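Long-range contacts in glycosyl hydrolase (Rhizobium leguminosarum bv. trifolii, PDB 5NDX), which probably hydrolyses O-glycosyl bonds as a family 39 glycoside hydrolase and is a bacterial orthologue of human alpha-L-iduronidase: residues Arg20-Thr25 / Glu370-Leu375; Gly47-Gly52 / Leu586-Phe591; Glu51-Leu56 / His88-Phe93. The protein carries 2 engineered substitutions. All blocks are in the same frame, centred on the assembly; numbering follows the deposited sequence.

Interaction 1: Arg20-Thr25 / Glu370-Leu375; sequences RFWRGT and ELLATL. With 8U8 ((2~{R},3~{S},4~{S},5~{R},6~{S})-6-(4-methyl-2-oxidanylidene-chromen-7-yl)oxy-3,4,5-tris(oxidanyl)oxane-2-carboxylic acid), chain N; SO4 (sulfate ion), chain B.
Arg20 supplies the one hydrogen bond between the two segments. Its side chain bends at chi3 (-56°), and NH1 donates to Ala373 O at 2.9 Å. The bond lies in the carbonyl plane on a lone pair, but the N-H...O angle of 134° shows that it is far from straight. The guanidinium also holds a sulfate, probably from the crystallisation liquor: NE and NH2 both donate to O2 of the ion, NH2 the shorter of the two at 2.8 Å, while Arg20 N donates to its O1. With NH2 bonded to Asn50 O as well, the rotation of the group is fixed on several sides.

Trp22 carries the apolar part. CG sits in the crowded position between backbone N and carbonyl carbon (chi1 55°), which folds the indole back so that Arg20 CA lies over one face. The benzo edge faces the second segment: Leu372 O lies near the ring plane, 3.5 Å from CZ2, and CZ2 also packs at 3.8 Å on Leu372 CB. Leu375 crosses the indole at about a right angle, its CD1 3.7 Å from Trp22 CH2. These partners belong to the C-terminal part of helix 364-372 and the type I turn Leu372-Leu375, so the contact fastens the loop entering the first strand of the TIM barrel, 24-27, to the chain that leads into the neighbouring beta sheet at strand 378-385.

Arg23, the centre of an inverse gamma turn, faces the ligand instead. Its guanidinium has Arg20 NH2 3.3 Å above its plane, over its centre. Such stacked like charges are probably eased by the sulfate, whose O3 accepts from Arg23 NH1; the same NH1 donates to 8U8 O4, and NH2 is bonded to Glu51 O.

Interaction 2: Gly47-Gly52 / Leu586-Phe591; sequences GLPNEG and LISTAF
This is a buried loop-to-loop contact, joining the turn that leads from helix 36-45 to strand 55-58 with the chain just ahead of strand 590-594. The one hydrogen bond across it is between backbones: the CA atoms of Gly47 and Thr589 lie 4.5 Å apart, and Thr589 N donates to Gly47 O at 2.8 Å. The bond is nearly straight, with an N-H...O angle of 161°, and it approaches in the carbonyl plane on a lone pair.

The side chains of Ser588 and Thr589 close around the same carbonyl. Ser588 CB comes within 3.3 Å of Gly47 O, while Thr589 OG1, held between its backbone N and carbonyl carbon (chi1 64°), lies against Gly47 CA, 3.2 Å away. Neither hydroxyl has its main polar partner across the contact: Ser588 OG pairs with Glu370 OE1 and Thr589 OG1 with Trp556 O.

Gly47-Gly52 is a helix-to-strand connection of the TIM barrel, and strand 590-594 is an edge of the antiparallel sheet it forms with 536-545 and 549-557, so the contact ties the barrel to the C-terminal beta region. Thr589 is also the centre of an inverse gamma turn, placed immediately before that strand begins.

Pro49 widens the contact beyond the hydrogen bond. Its CG lies 3.6 Å from Ile587 O, with CD 3.9 Å from Ser588 OG. Leu48 CB is directed away from the other segment, and its side chain packs on Leu366 and Met369 of helix 364-372, while its CA stays 3.5 Å from Ser588 OG.

Interaction 3: Glu51-Leu56 / His88-Phe93; sequences EGIKFL and HRLKPF. With 8U8 ((2~{R},3~{S},4~{S},5~{R},6~{S})-6-(4-methyl-2-oxidanylidene-chromen-7-yl)oxy-3,4,5-tris(oxidanyl)oxane-2-carboxylic acid), chain N.
Three backbone hydrogen bonds join the segments in parallel register, Phe55 opposite Lys91 and Leu56 opposite Pro92. Lys91 N donates to Lys54 O at 2.8 Å, nearly along the C=O axis. Leu56 N donates to Lys91 O, and Phe93 N to Leu56 O at 2.8 Å. This last donor stands above the carbonyl plane, although its N-H...O angle is a straight 165°. Where the pairing gives out, a water within hydrogen-bonding distance of Ile53 O and Arg89 O bridges the segments.

Lys54 runs extended, CG anti to the backbone N (chi1 -177°), so that NZ reaches 8U8 O3 at 2.8 Å and, weakly, O4. Lys91 lies alongside it, pointing the same way, with the two CE atoms 3.6 Å apart. The ammonium groups diverge because Lys91 bends at chi4, taking its NZ to Thr138 OG1. Glu51 OE2, near but not in contact with Lys91 NZ, may temper the positive charge.

Phe55 packs on Lys91 through CD1, 3.7 Å from Lys91 CB, and turns a face to the coumarin: its CE2 is 3.4 Å from 8U8 C8. Farther along, Phe93 meets the methyl C15, with CZ at 3.7 Å. Leu56 emerges on the other face of the sheet, its CD1 4.2 Å from Leu90 CD1.

These are strands 55-58 and 91-95, the second and third of the parallel TIM barrel, linked by a beta-alpha-beta crossover through helix 76-87, which Arg89 closes in a Schellman motif. Helix 36-45 covers Leu56 and Leu90 with Leu42, and strand 24-27 flanks 55-58 on its other edge.

Overall arrangement
From the N terminus, the chain passes first through Arg20-Thr25, entering the first barrel strand, then through the overlapping stretches Gly47-Gly52 and Glu51-Leu56, which share Glu51 and Gly52. Interaction 3 closes the shortest loop, between neighbouring barrel strands, and is nested inside the long loop closed by interaction 1, which joins the entry to strand 24-27 with the chain between helix 364-372 and strand 378-385. Interaction 2 starts within that loop but ends beyond it, at Leu586-Phe591 near the C terminus, so interactions 1 and 2 cross. They also touch in space, through Glu370 OE1 and Ser588 OG, a probable hydrogen bond. Interactions 1 and 3 both reach 8U8.

Interaction 1: Arg20-Thr25 / Glu370-Leu375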
loop_
_atom_site.group_PDB
_atom_site.type_symbol
_atom_site.label_atom_id
_atom_site.label_comp_id
_atom_site.label_asym_id
_atom_site.label_seq_id
_atom_site.Cartn_x
_atom_site.Cartn_y
_atom_site.Cartn_z
ATOM N N ARG A 20 -10.200 3.033 -6.115
ATOM C CA ARG A 20 -9.094 3.052 -5.155
ATOM C C ARG A 20 -7.859 2.745 -5.956
ATOM O O ARG A 20 -7.469 1.599 -6.114
ATOM C CB ARG A 20 -9.328 2.049 -4.010
ATOM C CG ARG A 20 -10.660 2.328 -3.261
ATOM C CD ARG A 20 -11.035 1.247 -2.246
ATOM N NE ARG A 20 -11.062 -0.002 -2.967
ATOM C CZ ARG A 20 -10.611 -1.163 -2.554
ATOM N NH1 ARG A 20 -10.134 -1.371 -1.321
ATOM N NH2 ARG A 20 -10.613 -2.121 -3.433
ATOM N N PHE A 21 -7.232 3.803 -6.474
ATOM C CA PHE A 21 -6.201 3.691 -7.471
ATOM C C PHE A 21 -4.748 3.610 -6.939
ATOM O O PHE A 21 -3.805 3.682 -7.726
ATOM C CB PHE A 21 -6.355 4.864 -8.468
ATOM C CG PHE A 21 -6.202 6.243 -7.841
ATOM C CD1 PHE A 21 -4.954 6.770 -7.574
ATOM C CD2 PHE A 21 -7.314 6.987 -7.493
ATOM C CE1 PHE A 21 -4.824 8.022 -6.964
ATOM C CE2 PHE A 21 -7.205 8.244 -6.878
ATOM C CZ PHE A 21 -5.968 8.759 -6.634
ATOM N N TRP A 22 -4.578 3.480 -5.626
ATOM C CA TRP A 22 -3.311 3.620 -4.923
ATOM C C TRP A 22 -2.894 2.314 -4.259
ATOM O O TRP A 22 -2.083 2.337 -3.315
ATOM C CB TRP A 22 -3.426 4.676 -3.805
ATOM C CG TRP A 22 -4.575 4.331 -2.876
ATOM C CD1 TRP A 22 -4.580 3.412 -1.850
ATOM C CD2 TRP A 22 -5.892 4.851 -2.956
ATOM N NE1 TRP A 22 -5.812 3.388 -1.265
ATOM C CE2 TRP A 22 -6.645 4.238 -1.945
ATOM C CE3 TRP A 22 -6.504 5.807 -3.776
ATOM C CZ2 TRP A 22 -7.994 4.542 -1.726
ATOM C CZ3 TRP A 22 -7.836 6.109 -3.569
ATOM C CH2 TRP A 22 -8.564 5.494 -2.528
ATOM N N ARG A 23 -3.399 1.183 -4.740
ATOM C CA ARG A 23 -3.335 -0.062 -3.954
ATOM C C ARG A 23 -2.088 -0.860 -4.320
ATOM O O ARG A 23 -2.135 -1.973 -4.846
ATOM C CB ARG A 23 -4.614 -0.872 -4.067
ATOM C CG ARG A 23 -5.834 -0.250 -3.372
ATOM C CD ARG A 23 -7.164 -0.391 -4.132
ATOM N NE ARG A 23 -7.378 -1.659 -4.341
ATOM C CZ ARG A 23 -7.813 -2.373 -5.352
ATOM N NH1 ARG A 23 -8.417 -2.010 -6.491
ATOM N NH2 ARG A 23 -7.738 -3.635 -5.000
ATOM N N GLY A 24 -0.958 -0.269 -4.007
ATOM C CA GLY A 24 0.341 -0.826 -4.358
ATOM C C GLY A 24 1.435 -0.291 -3.499
ATOM O O GLY A 24 1.375 0.853 -3.027
ATOM N N THR A 25 2.448 -1.104 -3.287
ATOM C CA THR A 25 3.669 -0.650 -2.658
ATOM C C THR A 25 4.832 -1.387 -3.337
ATOM O O THR A 25 4.655 -2.132 -4.307
ATOM C CB THR A 25 3.652 -0.824 -1.092
ATOM O OG1 THR A 25 4.866 -0.305 -0.513
ATOM C CG2 THR A 25 3.553 -2.261 -0.686
ATOM N N GLU A 370 -4.859 1.190 5.344
ATOM C CA GLU A 370 -5.970 0.462 5.955
ATOM C C GLU A 370 -7.275 1.256 5.969
ATOM O O GLU A 370 -8.324 0.709 5.633
ATOM C CB GLU A 370 -5.658 0.006 7.385
ATOM C CG GLU A 370 -4.604 -1.088 7.468
ATOM C CD GLU A 370 -4.373 -1.660 8.898
ATOM O OE1 GLU A 370 -5.141 -2.522 9.413
ATOM O OE2 GLU A 370 -3.384 -1.249 9.507
ATOM N N LEU A 371 -7.204 2.526 6.361
ATOM C CA LEU A 371 -8.340 3.384 6.347
ATOM C C LEU A 371 -8.837 3.643 4.947
ATOM O O LEU A 371 -10.033 3.545 4.689
ATOM C CB LEU A 371 -8.083 4.715 7.077
ATOM C CG LEU A 371 -8.385 4.730 8.573
ATOM C CD1 LEU A 371 -7.614 3.704 9.319
ATOM C CD2 LEU A 371 -8.050 6.080 9.189
ATOM N N LEU A 372 -7.938 4.025 4.067
ATOM C CA LEU A 372 -8.312 4.329 2.679
ATOM C C LEU A 372 -8.920 3.092 1.933
ATOM O O LEU A 372 -9.749 3.253 1.014
ATOM C CB LEU A 372 -7.104 4.879 1.904
ATOM C CG LEU A 372 -6.553 6.229 2.358
ATOM C CD1 LEU A 372 -5.175 6.481 1.794
ATOM C CD2 LEU A 372 -7.458 7.324 1.890
ATOM N N ALA A 373 -8.533 1.892 2.361
ATOM C CA ALA A 373 -8.981 0.662 1.742
ATOM C C ALA A 373 -10.478 0.467 1.933
ATOM O O ALA A 373 -11.062 -0.247 1.150
ATOM C CB ALA A 373 -8.252 -0.521 2.334
ATOM N N THR A 374 -11.072 1.104 2.958
ATOM C CA THR A 374 -12.511 1.018 3.218
ATOM C C THR A 374 -13.390 1.844 2.331
ATOM O O THR A 374 -14.608 1.799 2.499
ATOM C CB THR A 374 -12.862 1.415 4.678
ATOM O OG1 THR A 374 -12.657 2.839 4.888
ATOM C CG2 THR A 374 -12.021 0.618 5.646
ATOM N N LEU A 375 -12.818 2.648 1.437
ATOM C CA LEU A 375 -13.623 3.508 0.616
ATOM C C LEU A 375 -14.475 2.700 -0.368
ATOM O O LEU A 375 -14.153 1.579 -0.717
ATOM C CB LEU A 375 -12.765 4.525 -0.114
ATOM C CG LEU A 375 -12.212 5.671 0.762
ATOM C CD1 LEU A 375 -11.036 6.387 0.112
ATOM C CD2 LEU A 375 -13.311 6.648 1.107
HETATM C C15 8U8 N . 0.256 -0.642 -14.114
HETATM C C13 8U8 N . -1.112 -0.511 -14.362
HETATM C C14 8U8 N . -1.560 -0.153 -15.627
HETATM C C16 8U8 N . -2.920 -0.099 -15.895
HETATM O O9 8U8 N . -3.298 0.272 -16.999
HETATM O O8 8U8 N . -3.827 -0.321 -14.906
HETATM C C11 8U8 N . -3.412 -0.719 -13.685
HETATM C C10 8U8 N . -4.409 -1.017 -12.790
HETATM C C12 8U8 N . -2.062 -0.815 -13.381
HETATM C C7 8U8 N . -1.723 -1.249 -12.099
HETATM C C8 8U8 N . -2.730 -1.543 -11.185
HETATM C C9 8U8 N . -4.082 -1.442 -11.520
HETATM O O2 8U8 N . -5.034 -1.762 -10.585
HETATM C C5 8U8 N . -6.373 -2.102 -11.034
HETATM O O1 8U8 N . -6.991 -0.804 -11.095
HETATM C C1 8U8 N . -8.407 -0.734 -11.377
HETATM C C6 8U8 N . -8.737 -1.269 -12.815
HETATM O O7 8U8 N . -7.848 -1.237 -13.690
HETATM O O6 8U8 N . -9.864 -1.759 -12.982
HETATM C C2 8U8 N . -9.098 -1.546 -10.284
HETATM O O5 8U8 N . -10.552 -1.535 -10.426
HETATM C C3 8U8 N . -8.560 -2.996 -10.282
HETATM O O4 8U8 N . -9.160 -3.671 -9.208
HETATM C C4 8U8 N . -7.049 -2.990 -10.048
HETATM O O3 8U8 N . -6.495 -4.304 -10.145
HETATM S S SO4 B . -11.352 -0.295 -7.009
HETATM O O1 SO4 B . -12.244 0.874 -6.909
HETATM O O2 SO4 B . -11.570 -1.186 -5.838
HETATM O O3 SO4 B . -9.926 0.081 -7.184
HETATM O O4 SO4 B . -11.738 -1.047 -8.232
#

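Interaction 2: Gly47-Gly52 / Leu586-Phe591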
loop_
_atom_site.group_PDB
_atom_site.type_symbol
_atom_site.label_atom_id
_atom_site.label_comp_id
_atom_site.label_asym_id
_atom_site.label_seq_id
_atom_site.Cartn_x
_atom_site.Cartn_y
_atom_site.Cartn_z
ATOM N N GLY A 47 -3.467 -8.363 4.126
ATOM C CA GLY A 47 -4.648 -8.400 4.972
ATOM C C GLY A 47 -5.547 -7.176 5.038
ATOM O O GLY A 47 -6.456 -7.174 5.848
ATOM N N LEU A 48 -5.316 -6.157 4.210
ATOM C CA LEU A 48 -6.092 -4.917 4.241
ATOM C C LEU A 48 -7.476 -5.171 3.697
ATOM O O LEU A 48 -7.657 -6.006 2.859
ATOM C CB LEU A 48 -5.447 -3.763 3.475
ATOM C CG LEU A 48 -4.351 -2.954 4.169
ATOM C CD1 LEU A 48 -3.097 -3.733 4.250
ATOM C CD2 LEU A 48 -4.028 -1.656 3.441
ATOM N N PRO A 49 -8.470 -4.410 4.157
ATOM C CA PRO A 49 -9.835 -4.640 3.660
ATOM C C PRO A 49 -9.892 -4.550 2.159
ATOM O O PRO A 49 -9.289 -3.636 1.582
ATOM C CB PRO A 49 -10.615 -3.490 4.253
ATOM C CG PRO A 49 -9.860 -3.090 5.472
ATOM C CD PRO A 49 -8.423 -3.417 5.226
ATOM N N ASN A 50 -10.580 -5.497 1.523
ATOM C CA ASN A 50 -10.916 -5.387 0.116
ATOM C C ASN A 50 -9.704 -5.189 -0.797
ATOM O O ASN A 50 -9.678 -4.288 -1.635
ATOM C CB ASN A 50 -11.924 -4.197 -0.067
ATOM C CG ASN A 50 -12.589 -4.182 -1.456
ATOM O OD1 ASN A 50 -12.451 -5.116 -2.227
ATOM N ND2 ASN A 50 -13.318 -3.090 -1.780
ATOM N N GLU A 51 -8.686 -6.008 -0.598
ATOM C CA GLU A 51 -7.443 -5.901 -1.348
ATOM C C GLU A 51 -6.858 -4.471 -1.293
ATOM O O GLU A 51 -6.425 -3.909 -2.299
ATOM C CB GLU A 51 -7.650 -6.398 -2.794
ATOM C CG GLU A 51 -8.120 -7.880 -2.903
ATOM C CD GLU A 51 -8.265 -8.272 -4.399
ATOM O OE1 GLU A 51 -9.211 -7.803 -5.041
ATOM O OE2 GLU A 51 -7.349 -8.851 -4.978
ATOM N N GLY A 52 -6.826 -3.906 -0.093
ATOM C CA GLY A 52 -6.372 -2.501 0.137
ATOM C C GLY A 52 -4.951 -2.249 -0.336
ATOM O O GLY A 52 -4.618 -1.133 -0.741
ATOM N N LEU A 586 -9.487 -5.396 15.079
ATOM C CA LEU A 586 -8.593 -5.397 13.945
ATOM C C LEU A 586 -9.414 -5.162 12.727
ATOM O O LEU A 586 -10.364 -5.924 12.465
ATOM C CB LEU A 586 -7.904 -6.740 13.823
ATOM C CG LEU A 586 -6.997 -7.103 14.995
ATOM C CD1 LEU A 586 -6.745 -8.610 15.003
ATOM C CD2 LEU A 586 -5.691 -6.274 14.912
ATOM N N ILE A 587 -9.058 -4.193 11.908
ATOM C CA ILE A 587 -9.710 -4.133 10.590
ATOM C C ILE A 587 -9.004 -4.932 9.469
ATOM O O ILE A 587 -9.620 -5.173 8.426
ATOM C CB ILE A 587 -10.001 -2.713 10.092
ATOM C CG1 ILE A 587 -8.719 -1.946 9.919
ATOM C CG2 ILE A 587 -10.938 -1.993 11.038
ATOM C CD1 ILE A 587 -8.990 -0.562 9.362
ATOM N N SER A 588 -7.745 -5.293 9.674
ATOM C CA SER A 588 -6.998 -6.107 8.727
ATOM C C SER A 588 -6.950 -7.539 9.239
ATOM O O SER A 588 -7.042 -7.784 10.431
ATOM C CB SER A 588 -5.534 -5.551 8.537
ATOM O OG SER A 588 -5.572 -4.379 7.681
ATOM N N THR A 589 -6.760 -8.471 8.326
ATOM C CA THR A 589 -6.842 -9.889 8.625
ATOM C C THR A 589 -5.486 -10.469 8.915
ATOM O O THR A 589 -5.058 -11.400 8.267
ATOM C CB THR A 589 -7.488 -10.614 7.446
ATOM O OG1 THR A 589 -6.647 -10.483 6.302
ATOM C CG2 THR A 589 -8.852 -10.023 7.169
ATOM N N ALA A 590 -4.836 -9.920 9.941
ATOM C CA ALA A 590 -3.526 -10.345 10.347
ATOM C C ALA A 590 -3.310 -9.971 11.811
ATOM O O ALA A 590 -3.873 -9.003 12.297
ATOM C CB ALA A 590 -2.460 -9.721 9.454
ATOM N N PHE A 591 -2.578 -10.805 12.535
ATOM C CA PHE A 591 -2.313 -10.548 13.939
ATOM C C PHE A 591 -1.068 -11.243 14.432
ATOM O O PHE A 591 -0.904 -12.433 14.235
ATOM C CB PHE A 591 -3.524 -10.965 14.773
ATOM C CG PHE A 591 -3.348 -10.737 16.246
ATOM C CD1 PHE A 591 -3.379 -9.457 16.772
ATOM C CD2 PHE A 591 -3.090 -11.806 17.114
ATOM C CE1 PHE A 591 -3.220 -9.235 18.161
ATOM C CE2 PHE A 591 -2.910 -11.581 18.487
ATOM C CZ PHE A 591 -2.983 -10.290 19.010
#

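Interaction 3: Glu51-Leu56 / His88-Phe93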
loop_
_atom_site.group_PDB
_atom_site.type_symbol
_atom_site.label_atom_id
_atom_site.label_comp_id
_atom_site.label_asym_id
_atom_site.label_seq_id
_atom_site.Cartn_x
_atom_site.Cartn_y
_atom_site.Cartn_z
ATOM N N GLU A 51 -8.686 -6.008 -0.598
ATOM C CA GLU A 51 -7.443 -5.901 -1.348
ATOM C C GLU A 51 -6.858 -4.471 -1.293
ATOM O O GLU A 51 -6.425 -3.909 -2.299
ATOM C CB GLU A 51 -7.650 -6.398 -2.794
ATOM C CG GLU A 51 -8.120 -7.880 -2.903
ATOM C CD GLU A 51 -8.265 -8.272 -4.399
ATOM O OE1 GLU A 51 -9.211 -7.803 -5.041
ATOM O OE2 GLU A 51 -7.349 -8.851 -4.978
ATOM N N GLY A 52 -6.826 -3.906 -0.093
ATOM C CA GLY A 52 -6.372 -2.501 0.137
ATOM C C GLY A 52 -4.951 -2.249 -0.336
ATOM O O GLY A 52 -4.618 -1.133 -0.741
ATOM N N ILE A 53 -4.113 -3.287 -0.287
ATOM C CA ILE A 53 -2.902 -3.327 -1.120
ATOM C C ILE A 53 -2.953 -4.604 -1.941
ATOM O O ILE A 53 -3.131 -5.699 -1.393
ATOM C CB ILE A 53 -1.593 -3.285 -0.302
ATOM C CG1 ILE A 53 -1.459 -1.925 0.412
ATOM C CG2 ILE A 53 -0.379 -3.421 -1.229
ATOM C CD1 ILE A 53 -0.363 -1.927 1.461
ATOM N N LYS A 54 -2.760 -4.443 -3.239
ATOM C CA LYS A 54 -2.945 -5.530 -4.205
ATOM C C LYS A 54 -1.682 -5.869 -4.993
ATOM O O LYS A 54 -1.483 -7.045 -5.299
ATOM C CB LYS A 54 -4.058 -5.161 -5.149
ATOM C CG LYS A 54 -4.443 -6.210 -6.176
ATOM C CD LYS A 54 -5.692 -5.752 -6.914
ATOM C CE LYS A 54 -6.088 -6.780 -8.001
ATOM N NZ LYS A 54 -7.426 -6.359 -8.536
ATOM N N PHE A 55 -0.867 -4.858 -5.329
ATOM C CA PHE A 55 0.328 -5.019 -6.153
ATOM C C PHE A 55 1.608 -4.718 -5.396
ATOM O O PHE A 55 1.643 -3.784 -4.592
ATOM C CB PHE A 55 0.233 -4.140 -7.401
ATOM C CG PHE A 55 -0.916 -4.508 -8.307
ATOM C CD1 PHE A 55 -0.784 -5.560 -9.209
ATOM C CD2 PHE A 55 -2.083 -3.848 -8.242
ATOM C CE1 PHE A 55 -1.840 -5.938 -10.021
ATOM C CE2 PHE A 55 -3.162 -4.206 -9.058
ATOM C CZ PHE A 55 -3.030 -5.264 -9.964
ATOM N N LEU A 56 2.638 -5.531 -5.630
ATOM C CA LEU A 56 3.984 -5.277 -5.155
ATOM C C LEU A 56 4.890 -5.056 -6.343
ATOM O O LEU A 56 4.908 -5.890 -7.260
ATOM C CB LEU A 56 4.523 -6.478 -4.409
ATOM C CG LEU A 56 4.011 -6.834 -3.064
ATOM C CD1 LEU A 56 4.850 -7.971 -2.506
ATOM C CD2 LEU A 56 4.078 -5.627 -2.126
ATOM N N HIS A 88 -0.082 -14.643 -0.243
ATOM C CA HIS A 88 -0.688 -13.555 0.564
ATOM C C HIS A 88 -1.620 -12.642 -0.232
ATOM O O HIS A 88 -1.853 -11.503 0.171
ATOM C CB HIS A 88 0.423 -12.782 1.241
ATOM C CG HIS A 88 1.123 -13.602 2.253
ATOM N ND1 HIS A 88 2.249 -14.331 1.957
ATOM C CD2 HIS A 88 0.795 -13.909 3.526
ATOM C CE1 HIS A 88 2.624 -15.008 3.028
ATOM N NE2 HIS A 88 1.757 -14.776 3.995
ATOM N N ARG A 89 -2.140 -13.156 -1.359
ATOM C CA ARG A 89 -3.093 -12.461 -2.198
ATOM C C ARG A 89 -2.532 -11.167 -2.733
ATOM O O ARG A 89 -3.207 -10.169 -2.784
ATOM C CB ARG A 89 -4.423 -12.242 -1.439
ATOM C CG ARG A 89 -4.979 -13.542 -0.807
ATOM C CD ARG A 89 -6.403 -13.363 -0.261
ATOM N NE ARG A 89 -6.441 -12.435 0.890
ATOM C CZ ARG A 89 -6.341 -12.775 2.184
ATOM N NH1 ARG A 89 -6.179 -14.044 2.536
ATOM N NH2 ARG A 89 -6.396 -11.839 3.144
ATOM N N LEU A 90 -1.273 -11.187 -3.124
ATOM C CA LEU A 90 -0.626 -10.051 -3.735
ATOM C C LEU A 90 -0.235 -10.448 -5.157
ATOM O O LEU A 90 0.015 -11.616 -5.424
ATOM C CB LEU A 90 0.561 -9.646 -2.907
ATOM C CG LEU A 90 0.113 -9.115 -1.525
ATOM C CD1 LEU A 90 1.271 -9.089 -0.559
ATOM C CD2 LEU A 90 -0.548 -7.738 -1.629
ATOM N N LYS A 91 -0.200 -9.468 -6.045
ATOM C CA LYS A 91 0.187 -9.649 -7.423
ATOM C C LYS A 91 1.414 -8.854 -7.731
ATOM O O LYS A 91 1.543 -7.739 -7.278
ATOM C CB LYS A 91 -0.940 -9.167 -8.329
ATOM C CG LYS A 91 -2.242 -9.956 -8.083
ATOM C CD LYS A 91 -3.426 -9.349 -8.750
ATOM C CE LYS A 91 -4.735 -10.080 -8.386
ATOM N NZ LYS A 91 -4.648 -11.451 -8.906
ATOM N N PRO A 92 2.299 -9.385 -8.583
ATOM C CA PRO A 92 3.425 -8.558 -8.943
ATOM C C PRO A 92 3.095 -7.464 -9.976
ATOM O O PRO A 92 2.393 -7.694 -10.972
ATOM C CB PRO A 92 4.416 -9.575 -9.504
ATOM C CG PRO A 92 3.569 -10.659 -10.004
ATOM C CD PRO A 92 2.509 -10.789 -8.979
ATOM N N PHE A 93 3.621 -6.280 -9.708
ATOM C CA PHE A 93 3.767 -5.237 -10.705
ATOM C C PHE A 93 5.206 -5.504 -11.148
ATOM O O PHE A 93 6.152 -5.065 -10.505
ATOM C CB PHE A 93 3.538 -3.860 -10.068
ATOM C CG PHE A 93 3.568 -2.695 -11.012
ATOM C CD1 PHE A 93 3.677 -2.834 -12.386
ATOM C CD2 PHE A 93 3.498 -1.400 -10.484
ATOM C CE1 PHE A 93 3.725 -1.723 -13.219
ATOM C CE2 PHE A 93 3.556 -0.295 -11.313
ATOM C CZ PHE A 93 3.639 -0.452 -12.690
HETATM C C15 8U8 N . 0.256 -0.642 -14.114
HETATM C C13 8U8 N . -1.112 -0.511 -14.362
HETATM C C14 8U8 N . -1.560 -0.153 -15.627
HETATM C C16 8U8 N . -2.920 -0.099 -15.895
HETATM O O9 8U8 N . -3.298 0.272 -16.999
HETATM O O8 8U8 N . -3.827 -0.321 -14.906
HETATM C C11 8U8 N . -3.412 -0.719 -13.685
HETATM C C10 8U8 N . -4.409 -1.017 -12.790
HETATM C C12 8U8 N . -2.062 -0.815 -13.381
HETATM C C7 8U8 N . -1.723 -1.249 -12.099
HETATM C C8 8U8 N . -2.730 -1.543 -11.185
HETATM C C9 8U8 N . -4.082 -1.442 -11.520
HETATM O O2 8U8 N . -5.034 -1.762 -10.585
HETATM C C5 8U8 N . -6.373 -2.102 -11.034
HETATM O O1 8U8 N . -6.991 -0.804 -11.095
HETATM C C1 8U8 N . -8.407 -0.734 -11.377
HETATM C C6 8U8 N . -8.737 -1.269 -12.815
HETATM O O7 8U8 N . -7.848 -1.237 -13.690
HETATM O O6 8U8 N . -9.864 -1.759 -12.982
HETATM C C2 8U8 N . -9.098 -1.546 -10.284
HETATM O O5 8U8 N . -10.552 -1.535 -10.426
HETATM C C3 8U8 N . -8.560 -2.996 -10.282
HETATM O O4 8U8 N . -9.160 -3.671 -9.208
HETATM C C4 8U8 N . -7.049 -2.990 -10.048
HETATM O O3 8U8 N . -6.495 -4.304 -10.145
HETATM O O HOH W 1 -4.533 -8.079 -1.424
#